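Local coordinates for putative metal resistance protein (Proteus mirabilis, PDB 6C29), which primes the disulfide isomerase ScsC through this N-terminal periplasmic part, a tandem immunoglobulin-fold domain, and is probably a protein-disulfide reductase as a whole, at residues L8-N13 against T121-L125; H15-T21 against L33-A39; G28-I32 against I95-V100. All blocks are in the same frame, centred on the assembly; numbering follows the deposited sequence. Where two conformers were deposited one is given.

Contact 1: residues L8-N13 against T121-L125; sequences LTMPDN and TDYSL
Across one margin of an immunoglobulin-fold beta-sandwich, the short, weakly bonded strand 8-10 packs on 121-125, part of the edge strand 118-128 of the three-stranded sheet. Residues 8-10 and 121-125 are extended and run roughly antiparallel, their axes at 143° and 7.8 Å apart at closest approach. This is packing between sheets rather than strand pairing: Leu8 bonds through its backbone to Val18, Tyr123 to Leu109. The nearest CA pairs are Met10-Tyr123 and Asn13-Thr121, each at 7.2 Å. A type I turn runs from Met10 to Asn13, with Asn13 N bonded to Met10 O at 3.1 Å.

In Tyr123 (chi1 m, chi2 84°) CA-to-CB points sideways, but the ring swings in against strand 8-10, CE2 3.8 Å from Leu8 O. Met10, a selenomethionine coiled m-m-m, sets CG over one ring face, 4.0 Å from the Tyr123 centroid and 27° off the normal, a CH-pi contact; the same CG lies 3.9 Å from Thr121 CG2. Asn13, chi1 t, brings ND2 to 3.0 Å from Thr121 OG1, while its OD1 accepts from His15 N. Water 1 ties the turn to the ring tip, donating to Asn13 O (2.7 Å) and accepting from Met10 N (3.0 Å) and from Tyr123 OH (2.7 Å). Leu8, in the m,t rotamer, closes the far end of the contact, its CD1 3.7 Å from Leu125 CD2.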
loop_
_atom_site.group_PDB
_atom_site.type_symbol
_atom_site.label_atom_id
_atom_site.label_comp_id
_atom_site.label_asym_id
_atom_site.label_seq_id
_atom_site.Cartn_x
_atom_site.Cartn_y
_atom_site.Cartn_z
ATOM N N LEU A 8 12.485 17.210 -0.133
ATOM C CA LEU A 8 13.539 16.847 0.793
ATOM C C LEU A 8 14.403 15.754 0.221
ATOM O O LEU A 8 13.908 14.747 -0.328
ATOM C CB LEU A 8 12.947 16.371 2.119
ATOM C CG LEU A 8 11.964 17.314 2.811
ATOM C CD1 LEU A 8 11.287 16.567 3.988
ATOM C CD2 LEU A 8 12.660 18.596 3.237
ATOM N N THR A 9 15.700 15.911 0.411
ATOM C CA THR A 9 16.654 14.872 0.096
ATOM C C THR A 9 17.536 14.701 1.326
ATOM O O THR A 9 17.629 15.599 2.189
ATOM C CB THR A 9 17.525 15.185 -1.144
ATOM O OG1 THR A 9 18.257 16.388 -0.913
ATOM C CG2 THR A 9 16.679 15.357 -2.406
HETATM N N MSE A 10 18.110 13.524 1.436
HETATM C CA MSE A 10 19.102 13.216 2.455
HETATM C C MSE A 10 20.411 12.925 1.768
HETATM O O MSE A 10 20.415 12.318 0.671
HETATM C CB MSE A 10 18.642 12.007 3.273
HETATM C CG MSE A 10 17.467 12.315 4.174
HETATM SE SE MSE A 10 18.021 13.533 5.587
HETATM C CE MSE A 10 18.903 12.195 6.689
ATOM N N PRO A 11 21.514 13.311 2.404
ATOM C CA PRO A 11 22.833 13.229 1.772
ATOM C C PRO A 11 23.235 11.828 1.295
ATOM O O PRO A 11 23.948 11.702 0.291
ATOM C CB PRO A 11 23.779 13.703 2.894
ATOM C CG PRO A 11 22.961 14.584 3.741
ATOM C CD PRO A 11 21.558 14.033 3.692
ATOM N N ASP A 12 22.792 10.798 2.005
ATOM C CA ASP A 12 23.168 9.415 1.713
ATOM C C ASP A 12 22.184 8.653 0.850
ATOM O O ASP A 12 22.303 7.443 0.670
ATOM C CB ASP A 12 23.408 8.703 3.024
ATOM C CG ASP A 12 24.674 9.209 3.690
ATOM O OD1 ASP A 12 25.765 8.869 3.169
ATOM O OD2 ASP A 12 24.588 10.000 4.668
ATOM N N ASN A 13 21.179 9.347 0.362
ATOM C CA ASN A 13 20.225 8.738 -0.568
ATOM C C ASN A 13 20.062 9.604 -1.810
ATOM O O ASN A 13 19.364 10.626 -1.765
ATOM C CB ASN A 13 18.890 8.531 0.140
ATOM C CG ASN A 13 17.863 7.836 -0.733
ATOM O OD1 ASN A 13 17.815 8.068 -1.937
ATOM N ND2 ASN A 13 17.009 7.016 -0.126
ATOM N N THR A 121 15.841 4.946 4.896
ATOM C CA THR A 121 16.276 6.339 5.007
ATOM C C THR A 121 15.250 7.101 5.830
ATOM O O THR A 121 14.067 7.013 5.554
ATOM C CB THR A 121 16.424 7.001 3.623
ATOM O OG1 THR A 121 17.233 6.175 2.776
ATOM C CG2 THR A 121 17.020 8.462 3.695
ATOM N N ASP A 122 15.706 7.891 6.790
ATOM C CA ASP A 122 14.817 8.736 7.590
ATOM C C ASP A 122 14.721 10.147 7.023
ATOM O O ASP A 122 15.744 10.771 6.749
ATOM C CB ASP A 122 15.297 8.805 9.027
ATOM C CG ASP A 122 14.973 7.552 9.816
ATOM O OD1 ASP A 122 14.268 6.661 9.302
ATOM O OD2 ASP A 122 15.411 7.473 10.991
ATOM N N TYR A 123 13.501 10.651 6.883
ATOM C CA TYR A 123 13.217 12.020 6.460
ATOM C C TYR A 123 12.436 12.727 7.552
ATOM O O TYR A 123 11.412 12.220 7.994
ATOM C CB TYR A 123 12.417 12.033 5.144
ATOM C CG TYR A 123 13.179 11.496 3.970
ATOM C CD1 TYR A 123 13.238 10.145 3.707
ATOM C CD2 TYR A 123 13.843 12.340 3.097
ATOM C CE1 TYR A 123 13.956 9.645 2.641
ATOM C CE2 TYR A 123 14.558 11.849 2.043
ATOM C CZ TYR A 123 14.601 10.504 1.799
ATOM O OH TYR A 123 15.318 9.981 0.750
ATOM N N SER A 124 12.889 13.897 7.983
ATOM C CA SER A 124 12.183 14.646 9.008
ATOM C C SER A 124 11.172 15.561 8.354
ATOM O O SER A 124 11.537 16.422 7.537
ATOM C CB SER A 124 13.160 15.449 9.855
ATOM O OG SER A 124 13.985 14.581 10.593
ATOM N N LEU A 125 9.902 15.339 8.687
ATOM C CA LEU A 125 8.779 16.092 8.132
ATOM C C LEU A 125 8.321 17.097 9.181
ATOM O O LEU A 125 7.844 16.721 10.218
ATOM C CB LEU A 125 7.639 15.137 7.753
ATOM C CG LEU A 125 8.055 13.952 6.907
ATOM C CD1 LEU A 125 6.818 13.071 6.697
ATOM C CD2 LEU A 125 8.667 14.430 5.583
HETATM O O HOH W 1 17.116 11.495 -0.539
#

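Contact 2: residues H15-T21 against L33-A39; sequences HAQVRAT and LLEVQLA
Residues 15-21 and 33-39 are antiparallel neighbours in one sheet, axes 4.7 Å apart at 166°, both fully extended from Ala16 to Thr21 and from Leu33 to Leu38. Ala16-Leu38, Val18-Val36 and Ala20-Leu34 are non-hydrogen-bonded pairs (CA-CA 4.6 Å); Gln17-Gln37, Arg19-Glu35 and Thr21-Leu33 are hydrogen-bonded pairs. In these last, Gln17 N donates to Gln37 O and Gln37 N to Gln17 O, both at 2.9 Å; Arg19 N reaches Glu35 O at 3.0 Å and Glu35 N reaches Arg19 O at 2.8 Å; Thr21 N meets Leu33 O at 3.1 Å and Leu33 N meets Thr21 O at 2.9 Å. A seventh bond, Ala39 N to His15 O (2.8 Å), extends the ladder to the corner at His15.

The outward backbone groups of Leu34, Val36 and Leu38 bond to Phe93, Val91 and Lys89; on the other strand Val18 bonds to Leu8 and Ala20 N to Thr5 OG1. Val18 CG1 lies 4.1 Å from Val36 CG2 on the apolar face. On the opposite face Arg19, t at chi1 to chi3, gives a salt bridge, NH1 to Glu35 OE2 at 2.9 Å, while its NE pairs with Asp4. Water 2 bridges Thr21 OG1 (2.9 Å), Leu33 O (3.0 Å) and Glu35 OE2 (2.6 Å). His15 NE2 bonds to Thr113 OG1. Strands 16-24 and 30-38, consecutive and antiparallel, form a beta hairpin in one sheet of the immunoglobulin-fold sandwich.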
loop_
_atom_site.group_PDB
_atom_site.type_symbol
_atom_site.label_atom_id
_atom_site.label_comp_id
_atom_site.label_asym_id
_atom_site.label_seq_id
_atom_site.Cartn_x
_atom_site.Cartn_y
_atom_site.Cartn_z
ATOM N N HIS A 15 18.634 8.776 -4.610
ATOM C CA HIS A 15 17.617 8.218 -5.507
ATOM C C HIS A 15 16.175 8.415 -5.063
ATOM O O HIS A 15 15.266 7.779 -5.626
ATOM C CB HIS A 15 17.851 6.717 -5.699
ATOM C CG HIS A 15 17.776 5.945 -4.429
ATOM N ND1 HIS A 15 18.899 5.595 -3.705
ATOM C CD2 HIS A 15 16.713 5.488 -3.731
ATOM C CE1 HIS A 15 18.523 4.939 -2.625
ATOM N NE2 HIS A 15 17.198 4.862 -2.616
ATOM N N ALA A 16 15.963 9.201 -4.028
ATOM C CA ALA A 16 14.618 9.568 -3.617
ATOM C C ALA A 16 14.535 11.015 -3.218
ATOM O O ALA A 16 15.476 11.593 -2.690
ATOM C CB ALA A 16 14.136 8.694 -2.476
ATOM N N GLN A 17 13.378 11.609 -3.462
ATOM C CA GLN A 17 13.038 12.898 -2.913
ATOM C C GLN A 17 11.628 12.751 -2.336
ATOM O O GLN A 17 10.802 12.058 -2.939
ATOM C CB GLN A 17 12.997 13.982 -3.972
ATOM C CG GLN A 17 14.089 14.149 -4.949
ATOM C CD GLN A 17 13.725 15.320 -5.837
ATOM O OE1 GLN A 17 13.420 15.146 -7.013
ATOM N NE2 GLN A 17 13.659 16.502 -5.253
ATOM N N VAL A 18 11.348 13.432 -1.220
ATOM C CA VAL A 18 10.013 13.369 -0.636
ATOM C C VAL A 18 9.509 14.739 -0.264
ATOM O O VAL A 18 10.263 15.662 -0.013
ATOM C CB VAL A 18 9.943 12.443 0.624
ATOM C CG1 VAL A 18 10.589 11.050 0.339
ATOM C CG2 VAL A 18 10.576 13.095 1.822
ATOM N N ARG A 19 8.194 14.884 -0.283
ATOM C CA ARG A 19 7.547 16.144 0.044
ATOM C C ARG A 19 6.259 15.856 0.766
ATOM O O ARG A 19 5.511 15.006 0.317
ATOM C CB ARG A 19 7.247 16.948 -1.220
ATOM C CG ARG A 19 6.431 18.241 -0.966
ATOM C CD ARG A 19 6.266 19.047 -2.271
ATOM N NE ARG A 19 5.436 20.252 -2.134
ATOM C CZ ARG A 19 4.309 20.494 -2.815
ATOM N NH1 ARG A 19 3.804 19.602 -3.669
ATOM N NH2 ARG A 19 3.674 21.650 -2.634
ATOM N N ALA A 20 5.989 16.572 1.859
ATOM C CA ALA A 20 4.724 16.475 2.544
ATOM C C ALA A 20 4.034 17.823 2.591
ATOM O O ALA A 20 4.685 18.857 2.796
ATOM C CB ALA A 20 4.902 15.935 3.931
ATOM N N THR A 21 2.726 17.800 2.387
ATOM C CA THR A 21 1.875 18.976 2.483
ATOM C C THR A 21 0.660 18.609 3.319
ATOM O O THR A 21 0.339 17.432 3.448
ATOM C CB THR A 21 1.423 19.464 1.123
ATOM O OG1 THR A 21 0.800 18.389 0.408
ATOM C CG2 THR A 21 2.616 20.012 0.344
ATOM N N LEU A 33 -0.503 14.805 2.421
ATOM C CA LEU A 33 -0.072 14.118 1.226
ATOM C C LEU A 33 1.403 13.932 1.296
ATOM O O LEU A 33 2.137 14.904 1.421
ATOM C CB LEU A 33 -0.404 14.898 -0.046
ATOM C CG LEU A 33 -1.849 14.838 -0.493
ATOM C CD1 LEU A 33 -2.083 15.814 -1.622
ATOM C CD2 LEU A 33 -2.200 13.418 -0.962
ATOM N N LEU A 34 1.851 12.700 1.209
ATOM C CA LEU A 34 3.265 12.371 1.193
ATOM C C LEU A 34 3.653 11.943 -0.212
ATOM O O LEU A 34 3.275 10.870 -0.651
ATOM C CB LEU A 34 3.578 11.266 2.181
ATOM C CG LEU A 34 5.005 10.800 2.164
ATOM C CD1 LEU A 34 5.927 11.924 2.624
ATOM C CD2 LEU A 34 5.152 9.579 3.061
ATOM N N GLU A 35 4.398 12.771 -0.933
ATOM C CA GLU A 35 4.849 12.470 -2.278
ATOM C C GLU A 35 6.250 11.871 -2.212
ATOM O O GLU A 35 7.114 12.378 -1.488
ATOM C CB GLU A 35 4.905 13.731 -3.145
ATOM C CG GLU A 35 3.578 14.440 -3.306
ATOM C CD GLU A 35 3.757 15.819 -3.935
ATOM O OE1 GLU A 35 3.826 15.915 -5.193
ATOM O OE2 GLU A 35 3.917 16.797 -3.173
ATOM N N VAL A 36 6.463 10.802 -2.967
ATOM C CA VAL A 36 7.749 10.155 -3.083
ATOM C C VAL A 36 8.120 10.038 -4.539
ATOM O O VAL A 36 7.371 9.454 -5.317
ATOM C CB VAL A 36 7.740 8.784 -2.449
ATOM C CG1 VAL A 36 9.079 8.132 -2.589
ATOM C CG2 VAL A 36 7.349 8.871 -0.977
ATOM N N GLN A 37 9.261 10.623 -4.919
ATOM C CA GLN A 37 9.816 10.564 -6.274
ATOM C C GLN A 37 11.076 9.723 -6.265
ATOM O O GLN A 37 11.993 10.040 -5.518
ATOM C CB GLN A 37 10.159 11.969 -6.785
ATOM C CG GLN A 37 8.978 12.818 -7.226
ATOM C CD GLN A 37 8.542 12.574 -8.669
ATOM O OE1 GLN A 37 9.326 12.147 -9.518
ATOM N NE2 GLN A 37 7.272 12.847 -8.944
ATOM N N LEU A 38 11.139 8.705 -7.120
ATOM C CA LEU A 38 12.224 7.742 -7.135
ATOM C C LEU A 38 13.037 7.803 -8.412
ATOM O O LEU A 38 12.476 7.931 -9.500
ATOM C CB LEU A 38 11.634 6.358 -7.017
ATOM C CG LEU A 38 10.799 6.152 -5.758
ATOM C CD1 LEU A 38 9.903 4.933 -5.944
ATOM C CD2 LEU A 38 11.696 5.913 -4.578
ATOM N N ALA A 39 14.346 7.662 -8.295
ATOM C CA ALA A 39 15.175 7.503 -9.491
ATOM C C ALA A 39 14.966 6.171 -10.201
ATOM O O ALA A 39 14.495 5.205 -9.595
ATOM C CB ALA A 39 16.607 7.639 -9.128
HETATM O O HOH W 2 2.877 16.786 -0.792
#

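Contact 3: residues G28-I32 against I95-V100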
loop_
_atom_site.group_PDB
_atom_site.type_symbol
_atom_site.label_atom_id
_atom_site.label_comp_id
_atom_site.label_asym_id
_atom_site.label_seq_id
_atom_site.Cartn_x
_atom_site.Cartn_y
_atom_site.Cartn_z
ATOM N N GLY A 28 -9.910 20.015 13.698
ATOM C CA GLY A 28 -8.621 19.528 14.169
ATOM C C GLY A 28 -8.126 18.276 13.459
ATOM O O GLY A 28 -7.115 17.683 13.855
ATOM N N ASP A 29 -8.857 17.870 12.424
ATOM C CA ASP A 29 -8.478 16.744 11.566
ATOM C C ASP A 29 -7.467 17.200 10.517
ATOM O O ASP A 29 -7.652 18.242 9.894
ATOM C CB ASP A 29 -9.691 16.146 10.863
ATOM C CG ASP A 29 -10.697 15.537 11.834
ATOM O OD1 ASP A 29 -10.326 15.271 13.004
ATOM O OD2 ASP A 29 -11.857 15.315 11.416
ATOM N N VAL A 30 -6.406 16.418 10.326
ATOM C CA VAL A 30 -5.353 16.786 9.402
ATOM C C VAL A 30 -5.333 15.816 8.218
ATOM O O VAL A 30 -5.380 14.609 8.403
ATOM C CB VAL A 30 -3.956 16.805 10.085
ATOM C CG1 VAL A 30 -2.936 17.363 9.167
ATOM C CG2 VAL A 30 -4.003 17.639 11.360
ATOM N N LYS A 31 -5.265 16.378 7.016
ATOM C CA LYS A 31 -5.011 15.626 5.795
ATOM C C LYS A 31 -3.579 15.932 5.381
ATOM O O LYS A 31 -3.169 17.101 5.373
ATOM C CB LYS A 31 -5.991 16.031 4.693
ATOM C CG LYS A 31 -7.400 15.548 4.950
ATOM C CD LYS A 31 -8.422 16.153 3.987
ATOM C CE LYS A 31 -8.182 15.829 2.534
ATOM N NZ LYS A 31 -9.302 16.412 1.750
ATOM N N ILE A 32 -2.833 14.879 5.057
ATOM C CA ILE A 32 -1.434 14.965 4.663
ATOM C C ILE A 32 -1.255 14.221 3.343
ATOM O O ILE A 32 -1.780 13.116 3.173
ATOM C CB ILE A 32 -0.545 14.352 5.742
ATOM C CG1 ILE A 32 -0.698 15.141 7.040
ATOM C CG2 ILE A 32 0.894 14.330 5.327
ATOM C CD1 ILE A 32 -0.502 14.286 8.217
ATOM N N ILE A 95 -2.818 10.544 3.744
ATOM C CA ILE A 95 -2.825 10.201 5.146
ATOM C C ILE A 95 -3.826 11.118 5.848
ATOM O O ILE A 95 -4.007 12.269 5.445
ATOM C CB ILE A 95 -1.428 10.358 5.738
ATOM C CG1 ILE A 95 -0.453 9.404 5.030
ATOM C CG2 ILE A 95 -1.439 10.089 7.218
ATOM C CD1 ILE A 95 0.979 9.793 5.185
ATOM N N GLU A 96 -4.524 10.578 6.838
ATOM C CA GLU A 96 -5.441 11.374 7.643
ATOM C C GLU A 96 -5.136 11.131 9.111
ATOM O O GLU A 96 -4.894 9.999 9.511
ATOM C CB GLU A 96 -6.894 11.022 7.327
ATOM C CG GLU A 96 -7.338 11.464 5.930
ATOM C CD GLU A 96 -8.771 11.068 5.578
ATOM O OE1 GLU A 96 -9.703 11.835 5.915
ATOM O OE2 GLU A 96 -8.973 9.995 4.956
ATOM N N LEU A 97 -5.176 12.213 9.893
ATOM C CA LEU A 97 -4.917 12.191 11.333
ATOM C C LEU A 97 -6.045 12.936 12.032
ATOM O O LEU A 97 -6.586 13.893 11.486
ATOM C CB LEU A 97 -3.598 12.876 11.734
ATOM C CG LEU A 97 -2.284 12.472 11.105
ATOM C CD1 LEU A 97 -1.209 13.347 11.689
ATOM C CD2 LEU A 97 -1.964 11.019 11.365
ATOM N N LYS A 98 -6.433 12.436 13.198
ATOM C CA LYS A 98 -7.403 13.117 14.072
ATOM C C LYS A 98 -6.774 13.522 15.401
ATOM O O LYS A 98 -5.718 13.018 15.784
ATOM C CB LYS A 98 -8.641 12.252 14.291
ATOM C CG LYS A 98 -9.476 12.083 13.037
ATOM C CD LYS A 98 -10.708 11.271 13.322
ATOM C CE LYS A 98 -11.559 11.099 12.078
ATOM N NZ LYS A 98 -12.668 10.156 12.367
ATOM N N SER A 99 -7.384 14.511 16.042
ATOM C CA SER A 99 -6.968 14.961 17.368
ATOM C C SER A 99 -5.517 15.392 17.427
ATOM O O SER A 99 -4.768 14.991 18.332
ATOM C CB SER A 99 -7.187 13.834 18.385
ATOM O OG SER A 99 -8.502 13.325 18.304
ATOM N N VAL A 100 -5.125 16.233 16.477
ATOM C CA VAL A 100 -3.843 16.894 16.561
ATOM C C VAL A 100 -4.069 18.135 17.400
ATOM O O VAL A 100 -4.793 19.032 16.977
ATOM C CB VAL A 100 -3.291 17.268 15.180
ATOM C CG1 VAL A 100 -1.990 18.064 15.288
ATOM C CG2 VAL A 100 -3.084 16.011 14.345
#
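This is antiparallel strand pairing inside the four-stranded sheet, where the start of strand 30-38 meets the end of strand 90-97. The axes lie 4.7 Å apart at 160°, and two hydrogen-bonded pairs hold them: Val30 N to Leu97 O and Leu97 N to Val30 O, both 2.8 Å, then Ile32 N to Ile95 O at 2.9 Å and Ile95 N to Ile32 O at 2.8 Å. Val30, Ile32, Ile95 and Leu97 share one face, with Ile32 CD1 3.7 Å from Leu97 CD1; toward the opposing sheet, Ile32 and Leu97 meet Trp60 and Leu105. Lys31 and Glu96 take the other face; Lys31 forms a salt bridge with Glu138 and a cation-pi contact with Tyr141, and Glu96 OE2 hydrogen-bonds His70 NE2.

Beyond the paired strands, Val100 follows one, its CG2 3.5 Å from Val30 CG2, and Gly28 (phi 94°) precedes the other, where a CB would jam against the preceding carbonyl. One face turned to the opposing sheet, the other to helix 137-145, places this pairing in a two-sheet sandwich of the immunoglobulin fold.

Overall arrangement
Along the chain the segments come in the order 8-13, 15-21, 28-32, 33-39, 95-100, 121-125, so contact 1 closes a loop holding the other two, while contacts 2 and 3 interleave. Contacts 2 and 3 share strand 30-38, which bonds to 16-24 on one side and 90-97 on the other; their centres lie about 20 Å apart, and Thr21 O packs 3.7 Å from Ile32 CG2. Contact 1, its centre about 10 Å from that of contact 2, meets it through Val18, with Ala16 and Gln17 also touched. Contacts 1 and 3, centres about 23 Å apart, do not touch. Contacts 2 and 3 build the four-stranded sheet of the DsbD-N-like immunoglobulin domain, and contact 1 links its margin to the three-stranded one.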